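Local coordinates for protein gp18 (Listeria monocytogenes EGD-e, PDB 3GS9) that belongs to the prophage endopeptidase tail family and probably serves as a structural component of the phage tail, at residues H91-C96 against V163-D168; Q113-I118 against D155-D160; E17-F22 against S54-E59; D122-S127 against N148-L153. All coordinates share one frame; numbering follows the deposited sequence. Where two conformers were deposited one is given.

Contact 1 (H91-C96 against V163-D168)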
# COMPACT_ATOMS: atom_id res chain seq x y z
N HIS A 91 18.64 -5.38 -16.97
CA HIS A 91 18.75 -5.63 -18.40
C HIS A 91 18.38 -4.38 -19.22
O HIS A 91 17.51 -3.61 -18.85
CB HIS A 91 17.89 -6.81 -18.76
CG HIS A 91 18.10 -7.27 -20.16
ND1 HIS A 91 17.36 -6.78 -21.21
CD2 HIS A 91 19.01 -8.12 -20.70
CE1 HIS A 91 17.77 -7.34 -22.33
NE2 HIS A 91 18.77 -8.16 -22.05
N ILE A 92 19.06 -4.19 -20.35
CA ILE A 92 18.82 -3.05 -21.24
C ILE A 92 17.35 -2.85 -21.66
O ILE A 92 16.92 -1.74 -21.88
CB ILE A 92 19.75 -3.16 -22.50
CG1 ILE A 92 19.81 -1.82 -23.23
CG2 ILE A 92 19.39 -4.34 -23.36
CD1 ILE A 92 20.58 -0.80 -22.49
N TYR A 93 16.57 -3.93 -21.66
CA TYR A 93 15.13 -3.83 -21.94
C TYR A 93 14.48 -2.75 -21.10
O TYR A 93 13.70 -1.95 -21.61
CB TYR A 93 14.47 -5.16 -21.64
CG TYR A 93 12.95 -5.10 -21.65
CD1 TYR A 93 12.27 -4.79 -22.83
CD2 TYR A 93 12.23 -5.41 -20.52
CE1 TYR A 93 10.88 -4.73 -22.85
CE2 TYR A 93 10.84 -5.39 -20.54
CZ TYR A 93 10.18 -5.05 -21.72
OH TYR A 93 8.80 -5.04 -21.74
N TYR A 94 14.82 -2.72 -19.82
CA TYR A 94 14.15 -1.80 -18.85
C TYR A 94 14.42 -0.33 -19.10
O TYR A 94 13.69 0.54 -18.61
CB TYR A 94 14.46 -2.21 -17.42
CG TYR A 94 13.76 -3.49 -17.11
CD1 TYR A 94 12.41 -3.50 -16.91
CD2 TYR A 94 14.43 -4.69 -17.16
CE1 TYR A 94 11.72 -4.68 -16.69
CE2 TYR A 94 13.76 -5.90 -16.93
CZ TYR A 94 12.40 -5.87 -16.69
OH TYR A 94 11.68 -7.01 -16.46
N THR A 95 15.46 -0.03 -19.91
CA THR A 95 15.70 1.35 -20.31
C THR A 95 14.64 1.94 -21.26
O THR A 95 14.66 3.12 -21.49
CB THR A 95 17.13 1.57 -20.94
OG1 THR A 95 17.22 0.96 -22.24
CG2 THR A 95 18.22 1.06 -19.98
N CYS A 96 13.74 1.11 -21.79
CA CYS A 96 12.63 1.62 -22.61
C CYS A 96 11.71 2.57 -21.84
O CYS A 96 10.94 3.36 -22.42
CB CYS A 96 11.82 0.49 -23.28
SG CYS A 96 10.74 -0.48 -22.29
N VAL A 163 -0.05 -11.98 -24.48
CA VAL A 163 1.26 -12.25 -25.02
C VAL A 163 2.34 -12.03 -23.96
O VAL A 163 2.10 -11.38 -22.91
CB VAL A 163 1.58 -11.37 -26.29
CG1 VAL A 163 0.59 -11.68 -27.44
CG2 VAL A 163 1.60 -9.88 -25.98
N VAL A 164 3.51 -12.55 -24.29
CA VAL A 164 4.73 -12.44 -23.49
C VAL A 164 5.75 -11.66 -24.33
O VAL A 164 5.68 -11.68 -25.54
CB VAL A 164 5.27 -13.88 -23.12
CG1 VAL A 164 5.39 -14.78 -24.38
CG2 VAL A 164 6.58 -13.82 -22.36
N VAL A 165 6.70 -10.97 -23.69
CA VAL A 165 7.78 -10.30 -24.46
C VAL A 165 9.07 -10.95 -24.01
O VAL A 165 9.27 -11.15 -22.81
CB VAL A 165 7.80 -8.73 -24.28
CG1 VAL A 165 7.96 -8.31 -22.80
CG2 VAL A 165 8.92 -8.11 -25.14
N ILE A 166 9.91 -11.31 -24.98
CA ILE A 166 11.17 -11.98 -24.71
C ILE A 166 12.27 -11.10 -25.31
O ILE A 166 12.46 -11.12 -26.49
CB ILE A 166 11.21 -13.38 -25.33
CG1 ILE A 166 9.93 -14.18 -24.96
CG2 ILE A 166 12.47 -14.09 -24.88
CD1 ILE A 166 9.68 -15.33 -25.87
N PRO A 167 12.91 -10.25 -24.49
CA PRO A 167 13.94 -9.36 -25.02
C PRO A 167 15.25 -10.05 -25.29
O PRO A 167 15.75 -10.79 -24.41
CB PRO A 167 14.14 -8.33 -23.87
CG PRO A 167 13.02 -8.52 -22.93
CD PRO A 167 12.67 -10.00 -23.05
N ASP A 168 15.79 -9.83 -26.49
CA ASP A 168 17.20 -10.16 -26.84
C ASP A 168 17.90 -8.80 -27.05
O ASP A 168 17.76 -8.17 -28.09
CB ASP A 168 17.30 -11.03 -28.10
CG ASP A 168 18.71 -11.29 -28.53
OD1 ASP A 168 19.65 -10.91 -27.80
OD2 ASP A 168 18.90 -11.89 -29.62
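Tyr93 lies across Pro167 where a short 3-10 helix, residues 92-96, packs against strand 166-168, an outer strand of a small three-stranded mixed sheet. The principal interaction is a CH-pi contact: Pro167 CG stands over one face of the Tyr93 ring, 3.9 Å from its centroid and displaced toward the rim on the CG and CD1 side. Tyr93 has CG anti to the backbone N (chi1 170°), which sends the ring along the strand, and its far end meets a methyl group, with OH 3.5 Å from Val165 CG1. His91 adds a looser van der Waals contact, its CE1 4.1 Å from Pro167 CB. Leu172 of the adjoining strand touches Tyr93, Val165 and Pro167 alike, so the contact is enclosed by the sheet as well.

Polar bonds hold the loop's own shape. Tyr93 N donates to His91 ND1 over 3.0 Å, nearly straight but tilted from the imidazole plane, while NE2 bonds to Gln67 OE1. The amide of Gln67 also reaches Asp168 OD1 and thus links the two segments indirectly. Within the 3-10 turn, Ile92 O accepts twice from Thr95, from its backbone N and from OG1 at 2.7 Å.

Contact 2 (Q113-I118 against D155-D160); sequences QCLTHI and DQLLDD
Leu157 supplies more than half of the surface buried here, with its two methyl groups divided among three residues of helix 113-118. The helical segments run almost exactly antiparallel, at 175°, with axes 11.1 Å apart, and Leu157 bridges that separation. Its CG is anti to the carbonyl carbon (chi1 -61°), which directs the branched end at the facing helix. CD2 presses on Cys114, 3.5 Å from Cys114 CB, a tighter fit than usual for two carbons, and lies alongside SG at 3.8 Å.

The other methyl, CD1, is received by two side chains. Ile118 comes to meet it tip to tip, Ile118 CD1 and Leu157 CD1 being 3.7 Å apart. Leu115 arrives at a slant from the flank and touches the same methyl through CD2. Cys114, the second largest contributor, belongs to the closest pair of backbones, with 7.8 Å between the CA atoms of Cys114 and Leu157. Trp128 and Phe174 cover Leu115.

Beside this apolar seam, Gln156 NE2 donates to Asp160 OD2 one turn further on, at 2.9 Å, and Arg249 forms a salt bridge with Asp160 OD1. Together, helices 111-118 and 150-161 form an antiparallel pair with an apolar interface, flanked by Phe145 of strand 141-149, which touches both Cys114 and Leu157.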
# COMPACT_ATOMS: atom_id res chain seq x y z
N GLN A 113 -0.13 -2.95 -34.84
CA GLN A 113 -0.46 -1.53 -34.87
C GLN A 113 -0.14 -0.79 -33.56
O GLN A 113 0.32 0.37 -33.57
CB GLN A 113 -1.94 -1.34 -35.23
CG GLN A 113 -2.31 -1.70 -36.68
CD GLN A 113 -3.80 -1.62 -36.89
OE1 GLN A 113 -4.56 -2.35 -36.26
NE2 GLN A 113 -4.23 -0.72 -37.78
N CYS A 114 -0.41 -1.45 -32.43
CA CYS A 114 -0.07 -0.85 -31.13
C CYS A 114 1.44 -0.68 -30.94
O CYS A 114 1.88 0.36 -30.52
CB CYS A 114 -0.65 -1.65 -29.97
SG CYS A 114 -2.45 -1.59 -29.92
N LEU A 115 2.22 -1.71 -31.28
CA LEU A 115 3.67 -1.63 -31.10
C LEU A 115 4.24 -0.55 -32.01
O LEU A 115 5.09 0.26 -31.59
CB LEU A 115 4.31 -2.97 -31.36
CG LEU A 115 4.04 -4.04 -30.30
CD1 LEU A 115 4.47 -5.40 -30.80
CD2 LEU A 115 4.78 -3.68 -29.02
N THR A 116 3.70 -0.49 -33.22
CA THR A 116 4.06 0.58 -34.14
C THR A 116 3.80 1.96 -33.51
O THR A 116 4.66 2.87 -33.58
CB THR A 116 3.36 0.43 -35.50
OG1 THR A 116 3.72 -0.84 -36.06
CG2 THR A 116 3.80 1.54 -36.45
N HIS A 117 2.64 2.11 -32.88
CA HIS A 117 2.32 3.35 -32.22
C HIS A 117 3.34 3.73 -31.14
O HIS A 117 3.70 4.90 -31.00
CB HIS A 117 0.91 3.30 -31.62
CG HIS A 117 0.52 4.59 -30.98
ND1 HIS A 117 0.41 5.76 -31.71
CD2 HIS A 117 0.28 4.93 -29.69
CE1 HIS A 117 0.10 6.75 -30.90
NE2 HIS A 117 0.00 6.27 -29.67
N ILE A 118 3.78 2.75 -30.35
CA ILE A 118 4.70 3.04 -29.25
C ILE A 118 5.98 3.69 -29.79
O ILE A 118 6.42 4.69 -29.26
CB ILE A 118 5.09 1.76 -28.44
CG1 ILE A 118 3.88 1.22 -27.72
CG2 ILE A 118 6.18 2.10 -27.37
CD1 ILE A 118 4.13 -0.06 -26.98
N ASP A 155 3.53 -3.37 -21.18
CA ASP A 155 2.86 -4.19 -20.17
C ASP A 155 1.36 -4.25 -20.39
O ASP A 155 0.73 -5.31 -20.20
CB ASP A 155 3.20 -3.68 -18.78
CG ASP A 155 4.63 -4.01 -18.38
OD1 ASP A 155 5.23 -4.82 -19.06
OD2 ASP A 155 5.13 -3.50 -17.37
N GLN A 156 0.76 -3.14 -20.81
CA GLN A 156 -0.66 -3.15 -21.12
C GLN A 156 -0.96 -4.11 -22.28
O GLN A 156 -1.91 -4.89 -22.25
CB GLN A 156 -1.09 -1.76 -21.58
CG GLN A 156 -2.56 -1.71 -21.78
CD GLN A 156 -3.01 -0.48 -22.43
OE1 GLN A 156 -2.50 0.62 -22.14
NE2 GLN A 156 -3.95 -0.63 -23.34
N LEU A 157 -0.16 -4.02 -23.34
CA LEU A 157 -0.33 -4.91 -24.50
C LEU A 157 -0.22 -6.39 -24.10
O LEU A 157 -0.94 -7.24 -24.66
CB LEU A 157 0.69 -4.56 -25.60
CG LEU A 157 0.58 -3.13 -26.16
CD1 LEU A 157 1.69 -2.82 -27.21
CD2 LEU A 157 -0.87 -2.79 -26.68
N LEU A 158 0.70 -6.71 -23.20
CA LEU A 158 0.86 -8.08 -22.76
C LEU A 158 -0.48 -8.58 -22.23
O LEU A 158 -0.93 -9.69 -22.58
CB LEU A 158 1.93 -8.20 -21.68
CG LEU A 158 3.36 -7.77 -22.02
CD1 LEU A 158 4.31 -8.15 -20.87
CD2 LEU A 158 3.85 -8.36 -23.31
N ASP A 159 -1.13 -7.76 -21.41
CA ASP A 159 -2.42 -8.11 -20.79
C ASP A 159 -3.58 -8.11 -21.84
O ASP A 159 -4.42 -9.05 -21.88
CB ASP A 159 -2.73 -7.08 -19.67
CG ASP A 159 -1.80 -7.20 -18.47
OD1 ASP A 159 -1.22 -8.29 -18.30
OD2 ASP A 159 -1.68 -6.20 -17.70
N ASP A 160 -3.62 -7.08 -22.68
CA ASP A 160 -4.68 -6.90 -23.65
C ASP A 160 -4.70 -8.08 -24.61
O ASP A 160 -5.77 -8.65 -24.87
CB ASP A 160 -4.50 -5.62 -24.45
CG ASP A 160 -4.90 -4.38 -23.70
OD1 ASP A 160 -5.41 -4.47 -22.56
OD2 ASP A 160 -4.73 -3.27 -24.27

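Contact 3 (E17-F22 against S54-E59)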
# COMPACT_ATOMS: atom_id res chain seq x y z
N GLU A 17 36.58 -2.54 -21.27
CA GLU A 17 37.50 -3.58 -20.92
C GLU A 17 36.85 -4.82 -20.34
O GLU A 17 35.65 -4.84 -20.05
CB GLU A 17 38.52 -3.03 -19.94
CG GLU A 17 38.01 -2.72 -18.59
CD GLU A 17 39.09 -2.14 -17.69
OE1 GLU A 17 40.24 -1.91 -18.17
OE2 GLU A 17 38.76 -1.90 -16.51
N ILE A 18 37.67 -5.85 -20.20
CA ILE A 18 37.26 -7.08 -19.55
C ILE A 18 37.21 -6.78 -18.05
O ILE A 18 38.16 -6.26 -17.48
CB ILE A 18 38.24 -8.21 -19.81
CG1 ILE A 18 38.28 -8.59 -21.30
CG2 ILE A 18 37.88 -9.42 -19.01
CD1 ILE A 18 39.50 -9.49 -21.67
N LEU A 19 36.08 -7.11 -17.42
CA LEU A 19 35.93 -6.96 -15.99
C LEU A 19 36.69 -8.03 -15.22
O LEU A 19 36.48 -9.22 -15.48
CB LEU A 19 34.45 -7.08 -15.64
CG LEU A 19 34.06 -6.90 -14.17
CD1 LEU A 19 34.66 -5.63 -13.56
CD2 LEU A 19 32.54 -6.91 -14.07
N THR A 20 37.51 -7.64 -14.24
CA THR A 20 38.36 -8.64 -13.56
C THR A 20 38.24 -8.76 -12.05
O THR A 20 38.37 -9.86 -11.52
CB THR A 20 39.87 -8.42 -13.86
OG1 THR A 20 40.26 -7.12 -13.40
CG2 THR A 20 40.15 -8.55 -15.34
N ASP A 21 38.06 -7.66 -11.33
CA ASP A 21 38.25 -7.77 -9.88
C ASP A 21 36.97 -8.07 -9.10
O ASP A 21 36.77 -7.55 -7.99
CB ASP A 21 39.10 -6.61 -9.27
CG ASP A 21 38.78 -5.24 -9.83
OD1 ASP A 21 37.70 -5.07 -10.44
OD2 ASP A 21 39.64 -4.34 -9.66
N PHE A 22 36.15 -8.97 -9.64
CA PHE A 22 34.82 -9.21 -9.06
C PHE A 22 34.73 -10.53 -8.30
O PHE A 22 35.47 -11.48 -8.57
CB PHE A 22 33.70 -9.05 -10.10
CG PHE A 22 33.60 -10.18 -11.11
CD1 PHE A 22 34.33 -10.12 -12.29
CD2 PHE A 22 32.75 -11.26 -10.90
CE1 PHE A 22 34.23 -11.12 -13.23
CE2 PHE A 22 32.66 -12.28 -11.85
CZ PHE A 22 33.40 -12.21 -13.01
N SER A 54 37.30 5.87 -15.98
CA SER A 54 36.08 5.23 -15.47
C SER A 54 35.59 4.22 -16.50
O SER A 54 35.35 4.59 -17.67
CB SER A 54 34.97 6.27 -15.22
OG SER A 54 35.46 7.51 -14.70
N PHE A 55 35.46 2.96 -16.09
CA PHE A 55 34.83 1.93 -16.93
C PHE A 55 33.47 1.51 -16.34
O PHE A 55 32.44 1.42 -17.06
CB PHE A 55 35.73 0.71 -17.07
CG PHE A 55 37.06 1.02 -17.70
CD1 PHE A 55 38.05 1.63 -16.96
CD2 PHE A 55 37.31 0.69 -19.01
CE1 PHE A 55 39.27 1.92 -17.54
CE2 PHE A 55 38.51 0.97 -19.60
CZ PHE A 55 39.50 1.60 -18.86
N LEU A 56 33.47 1.28 -15.01
CA LEU A 56 32.28 0.80 -14.28
C LEU A 56 31.69 1.81 -13.27
O LEU A 56 32.20 1.99 -12.16
CB LEU A 56 32.63 -0.51 -13.59
CG LEU A 56 31.53 -1.23 -12.83
CD1 LEU A 56 30.54 -1.83 -13.77
CD2 LEU A 56 32.15 -2.32 -11.95
N ASP A 57 30.59 2.45 -13.65
CA ASP A 57 29.94 3.45 -12.82
C ASP A 57 28.47 3.50 -13.28
O ASP A 57 28.05 2.67 -14.12
CB ASP A 57 30.62 4.83 -13.01
CG ASP A 57 30.66 5.66 -11.73
OD1 ASP A 57 29.58 5.92 -11.15
OD2 ASP A 57 31.79 6.02 -11.28
N TYR A 58 27.71 4.47 -12.77
CA TYR A 58 26.31 4.69 -13.21
C TYR A 58 26.28 4.80 -14.71
O TYR A 58 27.10 5.49 -15.32
CB TYR A 58 25.66 5.94 -12.61
CG TYR A 58 25.66 5.84 -11.11
CD1 TYR A 58 24.86 4.92 -10.47
CD2 TYR A 58 26.52 6.62 -10.35
CE1 TYR A 58 24.90 4.77 -9.07
CE2 TYR A 58 26.60 6.48 -8.96
CZ TYR A 58 25.79 5.55 -8.34
OH TYR A 58 25.91 5.46 -6.98
N GLU A 59 25.32 4.10 -15.28
CA GLU A 59 25.08 4.09 -16.72
C GLU A 59 26.09 3.33 -17.55
O GLU A 59 25.92 3.25 -18.80
CB GLU A 59 24.82 5.50 -17.26
CG GLU A 59 23.71 6.25 -16.48
CD GLU A 59 22.35 5.65 -16.68
OE1 GLU A 59 21.97 5.43 -17.84
OE2 GLU A 59 21.62 5.42 -15.69
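Phe55 receives the carboxylate of Glu17 flat on its ring, in the antiparallel beta sheet of the N-terminal domain. Strand 7-9 separates strand 16-18 from strand 61-64, and the loop 54-59 leading into the latter reaches across to the former. At Phe55 the two planar groups are stacked only 4° from parallel, with Glu17 CD 3.5 Å above the ring plane and over its centre. Glu17 CG occupies the position between the backbone N and the carbonyl carbon (chi1 70°), and the chain then runs extended over the aromatic face. Negative charge over the pi face is probably unfavourable in itself, leaving a van der Waals stack at an exposed site, where solvent and a crystal neighbour touching Glu17 may also influence the rotamer.

Leu56 follows on the buried side, where its CD2 is 4.5 Å from Leu19 CD1, a loose methyl contact. Val8 lies beside both leucines and Phe55.

Beyond this point the loop turns from strand 16-18 toward a second subunit. Tyr58 meets the ring of Tyr292 of the second subunit, their planes at about 50°, and Glu59 OE1 forms a salt bridge to Arg240 NH1 of the same subunit. Asp57 OD1 accepts from Tyr58 N at 2.9 Å on its anti lone pair.

Contact 4 (D122-S127 against N148-L153)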
# COMPACT_ATOMS: atom_id res chain seq x y z
N ASP A 122 10.13 7.81 -31.82
CA ASP A 122 11.50 7.59 -31.38
C ASP A 122 11.60 6.17 -30.88
O ASP A 122 11.12 5.85 -29.79
CB ASP A 122 11.92 8.57 -30.28
CG ASP A 122 13.40 8.44 -29.91
OD1 ASP A 122 14.10 7.57 -30.46
OD2 ASP A 122 13.89 9.22 -29.07
N ASN A 123 12.21 5.29 -31.67
CA ASN A 123 12.30 3.90 -31.22
C ASN A 123 13.37 3.67 -30.17
O ASN A 123 13.41 2.60 -29.57
CB ASN A 123 12.49 2.93 -32.39
CG ASN A 123 13.71 3.24 -33.22
OD1 ASN A 123 14.81 3.45 -32.71
ND2 ASN A 123 13.51 3.28 -34.54
N ARG A 124 14.24 4.65 -29.93
CA ARG A 124 15.31 4.51 -28.93
C ARG A 124 16.14 3.23 -29.07
O ARG A 124 16.62 2.65 -28.07
CB ARG A 124 14.73 4.68 -27.50
CG ARG A 124 13.98 5.99 -27.34
CD ARG A 124 13.50 6.22 -25.92
NE ARG A 124 14.60 6.34 -24.97
CZ ARG A 124 15.21 7.48 -24.66
NH1 ARG A 124 14.86 8.62 -25.22
NH2 ARG A 124 16.21 7.46 -23.78
N GLY A 125 16.30 2.77 -30.31
CA GLY A 125 17.05 1.59 -30.63
C GLY A 125 16.35 0.27 -30.45
O GLY A 125 16.94 -0.80 -30.65
N PHE A 126 15.08 0.33 -30.04
CA PHE A 126 14.26 -0.86 -29.90
C PHE A 126 13.68 -1.33 -31.21
O PHE A 126 13.29 -0.53 -32.04
CB PHE A 126 13.17 -0.63 -28.87
CG PHE A 126 13.71 -0.64 -27.47
CD1 PHE A 126 13.84 -1.83 -26.76
CD2 PHE A 126 14.20 0.53 -26.92
CE1 PHE A 126 14.40 -1.84 -25.47
CE2 PHE A 126 14.75 0.52 -25.62
CZ PHE A 126 14.86 -0.67 -24.92
N SER A 127 13.61 -2.64 -31.35
CA SER A 127 12.87 -3.23 -32.46
C SER A 127 11.98 -4.31 -31.90
O SER A 127 12.09 -4.71 -30.73
CB SER A 127 13.82 -3.79 -33.52
OG SER A 127 14.80 -4.62 -32.95
N ASN A 148 1.91 7.31 -22.26
CA ASN A 148 2.64 6.67 -21.19
C ASN A 148 4.04 6.33 -21.64
O ASN A 148 4.42 6.52 -22.79
CB ASN A 148 1.92 5.41 -20.63
CG ASN A 148 1.92 5.38 -19.10
OD1 ASN A 148 2.98 5.48 -18.45
ND2 ASN A 148 0.74 5.24 -18.52
N ASN A 149 4.84 5.85 -20.69
CA ASN A 149 6.18 5.41 -21.01
C ASN A 149 6.13 4.07 -21.73
O ASN A 149 5.15 3.33 -21.62
CB ASN A 149 7.10 5.36 -19.80
CG ASN A 149 6.76 4.26 -18.88
OD1 ASN A 149 7.08 3.10 -19.15
ND2 ASN A 149 6.02 4.57 -17.80
N TYR A 150 7.20 3.74 -22.44
CA TYR A 150 7.17 2.56 -23.32
C TYR A 150 6.96 1.26 -22.57
O TYR A 150 6.31 0.34 -23.07
CB TYR A 150 8.44 2.46 -24.17
CG TYR A 150 8.67 3.58 -25.18
CD1 TYR A 150 7.69 4.53 -25.49
CD2 TYR A 150 9.87 3.63 -25.87
CE1 TYR A 150 7.93 5.53 -26.43
CE2 TYR A 150 10.12 4.61 -26.84
CZ TYR A 150 9.15 5.56 -27.11
OH TYR A 150 9.43 6.53 -28.05
N LEU A 151 7.56 1.14 -21.38
CA LEU A 151 7.44 -0.11 -20.63
C LEU A 151 5.99 -0.32 -20.16
O LEU A 151 5.44 -1.42 -20.27
CB LEU A 151 8.39 -0.07 -19.42
CG LEU A 151 8.48 -1.33 -18.58
CD1 LEU A 151 8.88 -2.54 -19.39
CD2 LEU A 151 9.50 -1.11 -17.48
N THR A 152 5.37 0.73 -19.61
CA THR A 152 3.98 0.64 -19.15
C THR A 152 3.03 0.27 -20.29
O THR A 152 2.13 -0.59 -20.13
CB THR A 152 3.55 1.95 -18.48
OG1 THR A 152 4.37 2.14 -17.33
CG2 THR A 152 2.06 1.88 -18.11
N LEU A 153 3.29 0.85 -21.47
CA LEU A 153 2.48 0.57 -22.65
C LEU A 153 2.65 -0.89 -23.07
O LEU A 153 1.66 -1.58 -23.36
CB LEU A 153 2.82 1.56 -23.79
CG LEU A 153 2.40 3.03 -23.58
CD1 LEU A 153 2.80 3.84 -24.82
CD2 LEU A 153 0.89 3.15 -23.25
O HOH W 1 7.56 6.86 -30.30
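Tyr150, the first residue of helix 150-161, extends its ring to the type I' beta turn Asn123-Phe126 and hydrogen-bonds to the residue just before it. Asn149, the helix N-cap, starts the helix directly before Tyr150, its OD1 accepting from Thr152 N. The tight part of the contact is the phenol end. Tyr150 OH donates to Asp122 O in the carbonyl plane, on a lone pair, with a C=O...O angle of 143°; the separation of 2.5 Å is short and its exact value should be read with caution. Phe119 meets the aromatic ring edge-to-face.

The turn is more loosely attached. Arg124 touches the ring obliquely through its aliphatic part, with CD 3.9 Å from Tyr150 CE2, then bends at chi3 (63°) and carries its guanidinium to a second subunit, where NH1 bonds to Ile239 O of that subunit. On the exposed side the turn is held from within by two successive Asx turns, Asp122 OD1 accepting from Arg124 N and Asn123 OD1 from Gly125 N.

A water closes the ring of bonds at the phenol, so the hydroxyl is held from two directions: it accepts from Asp122 N at 3.1 Å and donates to Tyr150 OH at 2.9 Å.

Contacts 1, 2 and 4 form one cluster around helix 150-161, whereas contact 3 stands apart in the N-terminal beta domain, its centre about 35 Å from that of contact 2. The helix serves contact 4 with its first turn and contact 2 further along, and it is followed by the strand used in contact 1; all three pairs touch, for example through Cys96 with Phe126 and Ile118 with Leu153. Contacts 1 and 2 are buried and apolar, one aromatic-proline, the other purely aliphatic and thiol. Contacts 3 and 4 lie nearer the surface, bring in carboxylate stacking or a water-supported hydrogen bond, and each extends to a second subunit.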